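Local coordinates for site-specific recombinase, resolvase family protein (Streptococcus pneumoniae, PDB 3GUV) that probably cuts and rejoins DNA strands at specific sites, as a serine recombinase of the resolvase family, at residues R64-E67 with D68-S71. Numbering follows the deposited sequence.
Sequences RMME and DIKS
The carbonyl oxygen of M66 takes two backbone donors from the next turn of the helix: K70 N at 3.0 Å, and I69 N in a longer, weak bond. I69 N has its firmer partner in M65 O, 2.9 Å away, while D68 N to R64 O and S71 N to E67 O continue the i to i+4 ladder.

R64 to K70 belong to helix 60-70 of the resolvase N-terminal domain, the part that in serine recombinases carries the catalytic machinery. This helix packs over the parallel part of the central sheet and beside helix 91-103, and its side chains divide accordingly. M65 and I69 both touch Y8 on strand 6-12; M65 also meets Y10 and Y46, I69 also Y104 and V106. The CD1 of I69 approaches M65 CG at 4.3 Å. I69 CD1 also lies 4.0 Å from M66 SD, the two side chains running alongside and pointing the same way. Bends at chi2 and chi3 curl the M66 chain, which packs on T97, I100 and M101.

On the exposed side E67 and K70 also run alongside each other, one turn apart. K70 NZ reaches E67 OE1 at 3.2 Å, a salt bridge whose hydrogen bond is weak; OE2 stays farther off.

R64 and D68 make no such pair. With chi1 at 168° R64 CG swings away from the backbone N and comes to 3.6 Å from D68 OD2, with the guanidinium and carboxylate planes 80° apart. Their charged ends go elsewhere: OD2 bonds to the hydroxyl of Y46 on strand 41-48, and R64 NH1 to Q61. S71 OG bonds back to D68 O at 3.0 Å, from above the carbonyl plane, and also hydrogen-bonds with K73 N.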
loop_
_atom_site.group_PDB
_atom_site.type_symbol
_atom_site.label_atom_id
_atom_site.label_comp_id
_atom_site.label_asym_id
_atom_site.label_seq_id
_atom_site.Cartn_x
_atom_site.Cartn_y
_atom_site.Cartn_z
ATOM N N ARG A 64 10.889 -2.803 21.586
ATOM C CA ARG A 64 10.671 -2.319 22.948
ATOM C C ARG A 64 9.380 -1.476 23.025
ATOM O O ARG A 64 8.592 -1.665 23.947
ATOM C CB ARG A 64 11.848 -1.519 23.540
ATOM C CG ARG A 64 11.356 -0.797 24.873
ATOM C CD ARG A 64 12.373 -0.271 25.873
ATOM N NE ARG A 64 13.472 0.469 25.251
ATOM C CZ ARG A 64 14.112 1.492 25.808
ATOM N NH1 ARG A 64 15.127 2.059 25.161
ATOM N NH2 ARG A 64 13.765 1.949 27.011
ATOM N N MET A 65 9.162 -0.566 22.059
ATOM C CA MET A 65 7.971 0.302 22.065
ATOM C C MET A 65 6.685 -0.535 22.064
ATOM O O MET A 65 5.789 -0.299 22.875
ATOM C CB MET A 65 7.992 1.297 20.890
ATOM C CG MET A 65 6.904 2.408 20.911
ATOM S SD MET A 65 6.912 3.627 19.545
ATOM C CE MET A 65 6.433 2.545 18.163
ATOM N N MET A 66 6.611 -1.511 21.171
ATOM C CA MET A 66 5.435 -2.372 21.079
ATOM C C MET A 66 5.139 -3.180 22.376
ATOM O O MET A 66 3.990 -3.325 22.723
ATOM C CB MET A 66 5.494 -3.292 19.829
ATOM C CG MET A 66 5.455 -2.585 18.456
ATOM S SD MET A 66 3.997 -1.592 18.107
ATOM C CE MET A 66 2.897 -2.911 17.673
ATOM N N GLU A 67 6.153 -3.660 23.093
ATOM C CA GLU A 67 5.929 -4.253 24.433
ATOM C C GLU A 67 5.378 -3.230 25.460
ATOM O O GLU A 67 4.509 -3.538 26.307
ATOM C CB GLU A 67 7.226 -4.898 24.988
ATOM C CG GLU A 67 7.939 -5.960 24.047
ATOM C CD GLU A 67 7.003 -6.677 23.027
ATOM O OE1 GLU A 67 6.031 -7.371 23.455
ATOM O OE2 GLU A 67 7.267 -6.568 21.788
ATOM N N ASP A 68 5.887 -2.005 25.396
ATOM C CA ASP A 68 5.409 -0.948 26.286
ATOM C C ASP A 68 3.928 -0.600 25.966
ATOM O O ASP A 68 3.169 -0.197 26.832
ATOM C CB ASP A 68 6.350 0.271 26.195
ATOM C CG ASP A 68 7.759 0.004 26.811
ATOM O OD1 ASP A 68 7.943 -0.983 27.576
ATOM O OD2 ASP A 68 8.687 0.819 26.570
ATOM N N ILE A 69 3.532 -0.791 24.698
ATOM C CA ILE A 69 2.166 -0.497 24.235
ATOM C C ILE A 69 1.229 -1.604 24.736
ATOM O O ILE A 69 0.141 -1.327 25.279
ATOM C CB ILE A 69 2.086 -0.365 22.653
ATOM C CG1 ILE A 69 2.629 1.016 22.190
ATOM C CG2 ILE A 69 0.656 -0.611 22.167
ATOM C CD1 ILE A 69 2.783 1.198 20.662
ATOM N N LYS A 70 1.691 -2.845 24.561
ATOM C CA LYS A 70 0.947 -4.021 24.950
ATOM C C LYS A 70 0.676 -3.954 26.468
ATOM O O LYS A 70 -0.448 -4.202 26.913
ATOM C CB LYS A 70 1.691 -5.319 24.543
ATOM C CG LYS A 70 2.006 -5.440 23.019
ATOM C CD LYS A 70 1.719 -6.825 22.408
ATOM C CE LYS A 70 2.863 -7.838 22.622
ATOM N NZ LYS A 70 3.651 -8.101 21.375
ATOM N N SER A 71 1.697 -3.550 27.225
ATOM C CA SER A 71 1.622 -3.450 28.679
ATOM C C SER A 71 0.777 -2.289 29.225
ATOM O O SER A 71 0.453 -2.281 30.407
ATOM C CB SER A 71 3.022 -3.317 29.260
ATOM O OG SER A 71 3.406 -1.947 29.306
#